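Local coordinates for Oxidored_FMN domain-containing protein ([Pseudomonas] geniculata N1, PDB 6L6J) that probably acts as a 6-hydroxypseudooxynicotine amine oxidase, and holds bound FMN, a [4Fe-4S] cluster and ADP, at residues P4-L9 against A304-I309; R492-P497 against I524-D529; K380-H385 against A663-G668. All blocks are in the same frame, centred on the assembly; numbering follows the deposited sequence.

Contact 1: residues P4-L9 against A304-I309; sequences PRYDIL and AMVSQI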
# COMPACT_ATOMS: atom_id res chain seq x y z
N PRO A 4 -5.45 -0.92 31.02
CA PRO A 4 -6.90 -1.07 30.95
C PRO A 4 -7.63 0.01 30.13
O PRO A 4 -8.81 -0.18 29.89
CB PRO A 4 -7.39 -0.99 32.41
CG PRO A 4 -6.14 -1.16 33.24
CD PRO A 4 -5.01 -0.60 32.39
N ARG A 5 -6.93 1.07 29.71
CA ARG A 5 -7.49 2.10 28.77
C ARG A 5 -7.88 1.41 27.44
O ARG A 5 -8.77 1.93 26.75
CB ARG A 5 -6.54 3.30 28.60
CG ARG A 5 -5.27 3.05 27.80
CD ARG A 5 -4.25 4.18 27.91
NE ARG A 5 -3.23 3.97 28.95
CZ ARG A 5 -1.90 3.99 28.77
NH1 ARG A 5 -1.36 4.20 27.59
NH2 ARG A 5 -1.10 3.78 29.80
N TYR A 6 -7.28 0.26 27.12
CA TYR A 6 -7.54 -0.48 25.86
C TYR A 6 -8.54 -1.61 26.07
O TYR A 6 -8.88 -2.25 25.04
CB TYR A 6 -6.22 -0.94 25.24
CG TYR A 6 -5.24 0.19 25.12
CD1 TYR A 6 -5.54 1.32 24.41
CD2 TYR A 6 -4.01 0.13 25.76
CE1 TYR A 6 -4.64 2.39 24.34
CE2 TYR A 6 -3.10 1.17 25.69
CZ TYR A 6 -3.42 2.31 24.99
OH TYR A 6 -2.52 3.34 24.93
N ASP A 7 -9.02 -1.84 27.30
CA ASP A 7 -10.00 -2.92 27.59
C ASP A 7 -11.12 -2.89 26.54
O ASP A 7 -11.51 -3.98 26.05
CB ASP A 7 -10.59 -2.80 29.00
CG ASP A 7 -9.70 -3.27 30.15
OD1 ASP A 7 -8.59 -3.75 29.89
OD2 ASP A 7 -10.11 -3.13 31.32
N ILE A 8 -11.60 -1.69 26.20
CA ILE A 8 -12.77 -1.43 25.28
C ILE A 8 -12.50 -1.99 23.87
O ILE A 8 -13.47 -2.44 23.19
CB ILE A 8 -13.11 0.08 25.23
CG1 ILE A 8 -14.26 0.37 24.26
CG2 ILE A 8 -11.88 0.91 24.89
CD1 ILE A 8 -15.13 1.53 24.68
N LEU A 9 -11.25 -1.98 23.43
CA LEU A 9 -10.86 -2.50 22.09
C LEU A 9 -11.05 -4.03 22.00
O LEU A 9 -11.14 -4.51 20.85
CB LEU A 9 -9.40 -2.16 21.82
CG LEU A 9 -9.07 -0.70 21.65
CD1 LEU A 9 -7.68 -0.56 21.09
CD2 LEU A 9 -10.10 -0.01 20.75
N ALA A 304 -6.12 6.82 19.36
CA ALA A 304 -7.00 7.25 18.25
C ALA A 304 -8.16 6.24 18.15
O ALA A 304 -9.34 6.70 17.99
CB ALA A 304 -6.22 7.34 16.96
N MET A 305 -7.81 4.94 18.24
CA MET A 305 -8.76 3.80 18.09
C MET A 305 -9.74 3.85 19.26
O MET A 305 -10.95 3.78 19.05
CB MET A 305 -8.03 2.45 18.04
CG MET A 305 -7.21 2.25 16.77
SD MET A 305 -6.04 0.84 16.65
CE MET A 305 -6.17 0.15 18.28
N VAL A 306 -9.23 4.02 20.48
CA VAL A 306 -10.11 4.10 21.68
C VAL A 306 -11.10 5.23 21.47
O VAL A 306 -12.30 4.99 21.63
CB VAL A 306 -9.29 4.24 22.98
CG1 VAL A 306 -10.13 4.78 24.13
CG2 VAL A 306 -8.67 2.89 23.35
N SER A 307 -10.58 6.39 21.05
CA SER A 307 -11.31 7.68 20.86
C SER A 307 -12.40 7.51 19.80
O SER A 307 -13.52 7.98 20.01
CB SER A 307 -10.36 8.77 20.50
OG SER A 307 -10.95 10.04 20.64
N GLN A 308 -12.09 6.83 18.70
CA GLN A 308 -13.06 6.60 17.61
C GLN A 308 -14.31 5.96 18.20
O GLN A 308 -15.42 6.34 17.75
CB GLN A 308 -12.42 5.75 16.50
CG GLN A 308 -11.42 6.51 15.62
CD GLN A 308 -12.12 7.46 14.69
OE1 GLN A 308 -13.11 7.13 14.06
NE2 GLN A 308 -11.64 8.67 14.62
N ILE A 309 -14.14 5.05 19.17
CA ILE A 309 -15.24 4.25 19.81
C ILE A 309 -15.99 5.10 20.86
O ILE A 309 -17.23 5.21 20.78
CB ILE A 309 -14.70 2.96 20.47
CG1 ILE A 309 -13.75 2.15 19.57
CG2 ILE A 309 -15.88 2.12 20.97
CD1 ILE A 309 -14.38 1.62 18.28
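Helix 302-310 belongs to the TIM-barrel domain, in the connection between strands 293-296 and 316-319 of its closed eight-stranded parallel barrel; the 3-10 turn 4-9 near the N terminus packs against it through apolar side chains, with no hydrogen bond between the two segments. Val-306 is the hub. Its CG2 methyl, anti to the carbonyl carbon and beside the backbone N, is the branch that meets the turn, and the side chains of Tyr-6 and Leu-9 each cross that of Val-306 at about a right angle. The phenol presents its rim: Tyr-6 CD1 lies 3.7 Å from Val-306 CG2, and that methyl sits near the ring plane. Leu-9 brings its branch point, CG being 4.0 Å from Val-306 CG2. One helical turn on, Ile-8 and Ile-309 slide past each other in opposite directions, with Ile-8 CD1 3.8 Å from Ile-309 CG2. Toward the barrel, Met-305 bends at chi3 so that its CE meets Leu-9 CD1, the two chains again crossing nearly perpendicularly; both residues also touch Phe-24 of strand 24-26, and the side chain of Met-305 is about 10 Å from the bound FMN. Contacts from other directions are likely to hold Tyr-6 in this orientation. Its hydroxyl is hydrogen-bonded to Asp-303 and accepts a bond from Arg-5 NH1, 3.0 Å from Tyr-6 OH, while Arg-5 CG rests 3.4 Å above the plane of the Tyr-6 ring, over its centre.

Contact 2: residues R492-P497 against I524-D529; sequences RNHDEP and IVYDED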
# COMPACT_ATOMS: atom_id res chain seq x y z
N ARG A 492 18.25 6.16 -17.41
CA ARG A 492 17.09 5.52 -18.10
C ARG A 492 17.24 5.68 -19.61
O ARG A 492 17.69 4.71 -20.21
CB ARG A 492 15.75 6.07 -17.61
CG ARG A 492 14.55 5.27 -18.12
CD ARG A 492 13.23 5.77 -17.57
NE ARG A 492 13.08 5.45 -16.16
CZ ARG A 492 12.65 4.28 -15.69
NH1 ARG A 492 12.33 3.30 -16.51
NH2 ARG A 492 12.56 4.10 -14.38
N ASN A 493 16.89 6.83 -20.18
CA ASN A 493 16.78 7.05 -21.65
C ASN A 493 18.04 7.74 -22.20
O ASN A 493 18.13 7.86 -23.42
CB ASN A 493 15.52 7.84 -21.99
CG ASN A 493 14.29 7.05 -21.59
OD1 ASN A 493 14.22 5.86 -21.88
ND2 ASN A 493 13.36 7.70 -20.89
N HIS A 494 18.94 8.19 -21.32
CA HIS A 494 20.28 8.70 -21.69
C HIS A 494 21.32 7.68 -21.21
O HIS A 494 21.37 7.43 -19.95
CB HIS A 494 20.56 10.08 -21.07
CG HIS A 494 19.54 11.13 -21.36
ND1 HIS A 494 19.72 12.10 -22.32
CD2 HIS A 494 18.37 11.40 -20.78
CE1 HIS A 494 18.68 12.90 -22.33
NE2 HIS A 494 17.84 12.50 -21.39
N ASP A 495 22.08 7.13 -22.16
CA ASP A 495 23.30 6.32 -21.91
C ASP A 495 24.50 7.28 -21.82
O ASP A 495 25.51 6.90 -21.22
CB ASP A 495 23.46 5.24 -22.99
CG ASP A 495 23.64 5.76 -24.41
OD1 ASP A 495 23.14 6.85 -24.73
OD2 ASP A 495 24.30 5.08 -25.19
N GLU A 496 24.35 8.47 -22.39
CA GLU A 496 25.44 9.47 -22.58
C GLU A 496 25.13 10.72 -21.76
O GLU A 496 23.99 11.19 -21.73
CB GLU A 496 25.58 9.81 -24.06
CG GLU A 496 26.33 8.76 -24.88
CD GLU A 496 27.80 8.61 -24.52
OE1 GLU A 496 28.50 9.64 -24.33
OE2 GLU A 496 28.25 7.46 -24.41
N PRO A 497 26.16 11.31 -21.09
CA PRO A 497 26.01 12.59 -20.40
C PRO A 497 25.21 13.62 -21.21
O PRO A 497 25.44 13.76 -22.38
CB PRO A 497 27.47 13.06 -20.26
CG PRO A 497 28.27 11.78 -20.12
CD PRO A 497 27.53 10.77 -20.97
N ILE A 524 14.09 23.95 -13.53
CA ILE A 524 13.58 22.72 -14.21
C ILE A 524 14.01 21.50 -13.40
O ILE A 524 15.24 21.33 -13.15
CB ILE A 524 14.07 22.64 -15.66
CG1 ILE A 524 13.24 23.56 -16.57
CG2 ILE A 524 14.04 21.20 -16.14
CD1 ILE A 524 13.78 23.72 -17.96
N VAL A 525 13.04 20.69 -13.00
CA VAL A 525 13.28 19.35 -12.38
C VAL A 525 12.97 18.34 -13.46
O VAL A 525 11.85 18.37 -13.96
CB VAL A 525 12.44 19.11 -11.11
CG1 VAL A 525 12.85 17.83 -10.41
CG2 VAL A 525 12.54 20.28 -10.15
N TYR A 526 13.98 17.56 -13.86
CA TYR A 526 13.90 16.56 -14.94
C TYR A 526 13.80 15.19 -14.29
O TYR A 526 14.71 14.81 -13.51
CB TYR A 526 15.11 16.69 -15.87
CG TYR A 526 15.07 15.86 -17.13
CD1 TYR A 526 13.96 15.85 -17.96
CD2 TYR A 526 16.18 15.13 -17.52
CE1 TYR A 526 13.95 15.11 -19.13
CE2 TYR A 526 16.19 14.40 -18.69
CZ TYR A 526 15.07 14.38 -19.49
OH TYR A 526 15.09 13.63 -20.64
N ASP A 527 12.67 14.52 -14.53
CA ASP A 527 12.30 13.22 -13.92
C ASP A 527 12.49 12.11 -14.96
O ASP A 527 11.66 12.02 -15.88
CB ASP A 527 10.88 13.25 -13.37
CG ASP A 527 10.51 11.99 -12.64
OD1 ASP A 527 11.45 11.22 -12.30
OD2 ASP A 527 9.28 11.78 -12.43
N GLU A 528 13.57 11.33 -14.81
CA GLU A 528 13.83 10.04 -15.49
C GLU A 528 13.83 8.89 -14.46
O GLU A 528 14.33 7.80 -14.80
CB GLU A 528 15.18 10.10 -16.21
CG GLU A 528 15.12 10.80 -17.55
CD GLU A 528 14.94 9.86 -18.72
OE1 GLU A 528 15.85 9.05 -18.96
OE2 GLU A 528 13.88 9.93 -19.38
N ASP A 529 13.37 9.15 -13.23
CA ASP A 529 13.26 8.14 -12.15
C ASP A 529 11.84 7.60 -12.12
O ASP A 529 11.70 6.40 -11.92
CB ASP A 529 13.62 8.74 -10.79
CG ASP A 529 13.23 7.85 -9.63
OD1 ASP A 529 13.99 6.93 -9.32
OD2 ASP A 529 12.14 8.08 -9.09
O HOH W 1 18.46 9.07 -18.43
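The end of strand 522-527, in the OYE-like second alpha/beta domain, is where loop 492-497 docks, and the carboxylate of Glu-528, just beyond the strand, is its main receptor. Both oxygens offer syn lone pairs to Asn-493: OE1 takes the backbone N of Asn-493 at 2.7 Å, and OE2 takes the side-chain ND2 of Asn-493, also at 2.7 Å, with the amide and carboxylate planes 60° apart. OE2 has a second partner in Thr-553 OG1. OE1 also accepts from water 1, which in turn accepts from the backbone N atoms of Arg-492 and His-494, so three successive amides converge on one oxygen, two of them through the water. A bend at chi2 of Glu-528 brings the carboxylate to this position. The strand behind it lies within a mixed sheet, paired in parallel with 547-552 and 612-621, and Asp-527 ends it with an Asx turn, its OD1 accepting from Asp-529 N. Arg-492 bends at chi3 to send NE to the carbonyl O of Glu-528, 3.0 Å away; the oxygen lies in the guanidinium plane, but the donor stands above the carbonyl plane. The guanidinium also makes a cation-pi contact with Tyr-530. Farther along the loop, His-494 and Tyr-526 meet tip to tip, His-494 NE2 lying 3.1 Å from Tyr-526 OH in a nearly straight hydrogen bond (174°), each partner in the plane of the other's ring.

Contact 3: residues K380-H385 against A663-G668; sequences KVPPAH and AGMRYG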
# COMPACT_ATOMS: atom_id res chain seq x y z
N LYS A 380 8.11 -14.30 14.55
CA LYS A 380 8.98 -15.46 14.88
C LYS A 380 10.15 -15.56 13.90
O LYS A 380 9.96 -15.30 12.69
CB LYS A 380 8.17 -16.76 14.88
CG LYS A 380 7.17 -16.89 16.02
CD LYS A 380 6.55 -18.27 16.10
CE LYS A 380 5.67 -18.60 14.91
NZ LYS A 380 4.69 -19.68 15.23
N VAL A 381 11.33 -15.94 14.39
CA VAL A 381 12.52 -16.24 13.56
C VAL A 381 13.07 -17.58 14.01
O VAL A 381 12.90 -17.97 15.16
CB VAL A 381 13.58 -15.12 13.62
CG1 VAL A 381 13.09 -13.85 12.93
CG2 VAL A 381 14.03 -14.82 15.04
N PRO A 382 13.71 -18.37 13.12
CA PRO A 382 14.48 -19.54 13.54
C PRO A 382 15.57 -19.12 14.52
O PRO A 382 16.20 -18.08 14.33
CB PRO A 382 15.11 -20.07 12.24
CG PRO A 382 14.24 -19.51 11.14
CD PRO A 382 13.71 -18.18 11.66
N PRO A 383 15.84 -19.90 15.59
CA PRO A 383 16.92 -19.54 16.52
C PRO A 383 18.23 -19.42 15.73
O PRO A 383 18.44 -20.16 14.81
CB PRO A 383 16.93 -20.67 17.55
CG PRO A 383 15.56 -21.32 17.43
CD PRO A 383 15.19 -21.17 15.96
N ALA A 384 19.06 -18.45 16.10
CA ALA A 384 20.44 -18.31 15.56
C ALA A 384 21.14 -19.67 15.65
O ALA A 384 21.19 -20.22 16.76
CB ALA A 384 21.18 -17.24 16.33
N HIS A 385 21.60 -20.22 14.53
CA HIS A 385 22.60 -21.32 14.53
C HIS A 385 23.84 -20.80 15.27
O HIS A 385 24.33 -19.70 14.90
CB HIS A 385 22.98 -21.75 13.10
CG HIS A 385 24.30 -21.18 12.67
ND1 HIS A 385 24.47 -19.85 12.35
CD2 HIS A 385 25.53 -21.74 12.59
CE1 HIS A 385 25.73 -19.61 12.05
NE2 HIS A 385 26.41 -20.76 12.19
N ALA A 663 18.97 -11.55 4.11
CA ALA A 663 20.29 -11.75 4.74
C ALA A 663 20.09 -12.32 6.15
O ALA A 663 20.68 -13.37 6.46
CB ALA A 663 21.07 -10.46 4.75
N GLY A 664 19.25 -11.67 6.96
CA GLY A 664 18.98 -12.05 8.36
C GLY A 664 18.50 -13.50 8.53
O GLY A 664 18.85 -14.13 9.54
N MET A 665 17.70 -14.00 7.59
CA MET A 665 17.10 -15.36 7.66
C MET A 665 18.05 -16.40 7.04
O MET A 665 18.05 -17.53 7.53
CB MET A 665 15.75 -15.40 6.93
CG MET A 665 14.73 -14.44 7.48
SD MET A 665 14.03 -14.92 9.09
CE MET A 665 13.23 -16.47 8.64
N ARG A 666 18.80 -16.03 6.00
CA ARG A 666 19.64 -16.98 5.23
C ARG A 666 20.95 -17.27 5.97
O ARG A 666 21.51 -18.34 5.72
CB ARG A 666 19.94 -16.48 3.80
CG ARG A 666 18.70 -16.26 2.94
CD ARG A 666 17.82 -17.48 2.68
NE ARG A 666 16.47 -17.10 2.24
CZ ARG A 666 15.33 -17.22 2.95
NH1 ARG A 666 15.31 -17.74 4.18
NH2 ARG A 666 14.18 -16.85 2.41
N TYR A 667 21.42 -16.38 6.85
CA TYR A 667 22.76 -16.55 7.49
C TYR A 667 22.80 -17.85 8.28
O TYR A 667 21.87 -18.06 9.09
CB TYR A 667 23.13 -15.42 8.45
CG TYR A 667 24.47 -15.63 9.11
CD1 TYR A 667 25.63 -15.73 8.36
CD2 TYR A 667 24.59 -15.76 10.49
CE1 TYR A 667 26.87 -15.93 8.95
CE2 TYR A 667 25.82 -15.95 11.10
CZ TYR A 667 26.97 -16.03 10.32
OH TYR A 667 28.20 -16.22 10.88
N GLY A 668 23.82 -18.68 8.03
CA GLY A 668 24.17 -19.88 8.82
C GLY A 668 23.46 -21.14 8.35
O GLY A 668 23.42 -22.09 9.17
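Loop 380-385 and the end of helix 653-666 run almost in the same direction, 7° apart over their touching parts, and close from 7.5 Å between the CA atoms of Val-381 and Met-665 to 6.1 Å between those of His-385 and Gly-668. At the wider end Met-665, bent at both chi2 and chi3, turns its thioether toward the loop: its CE lies 3.5 Å from Pro-382 CD, and its SD is 4.1 Å from Val-381 CG1. The loop leads into strand 390-394, the central strand of the five-stranded parallel sheet in the Rossmann-like domain, so the contact places the entry to that sheet beside the chain's last helix. Arg-410, on helix 398-410, bonds both sides, reaching the carbonyl oxygens of Pro-382, Gly-664 and Tyr-667. Past the helix, Gly-668 has positive phi (89°) and lays its CA over the face of the His-385 imidazole, 3.8 Å from the ring centroid, a CH-pi contact. The same imidazole turns an edge to the Tyr-667 ring in an offset edge-to-face pair, planes 72° apart, while its ND1 is hydrogen-bonded to Tyr-412. An alanine in place of His-385 would remove this ring and would probably loosen the packing on Gly-668 and Tyr-667 as well as costing the bond to Tyr-412. Closest in the aromatic pair are His-385 CE1 and Tyr-667 CE2, 3.8 Å apart.

From the N terminus, the chain opens contact 1 at 4-9, runs through seven barrel strands, and returns at 304-309, closing a loop of 294 intervening residues before the eighth strand, 316-319. Having supplied the four cysteines of the iron-sulfur cluster, it reaches 380-385 and opens contact 3, which closes only at 663-668, near the modelled C terminus. Contact 2 opens and closes within that span, joining a loop to strand 522-527 across just 26 residues; no two contacts cross. Contact 1 thus ties the chain's start to the barrel, contact 3 brackets the nucleotide-binding half, and contact 2 works locally, its centre about 50 Å from that of contact 1.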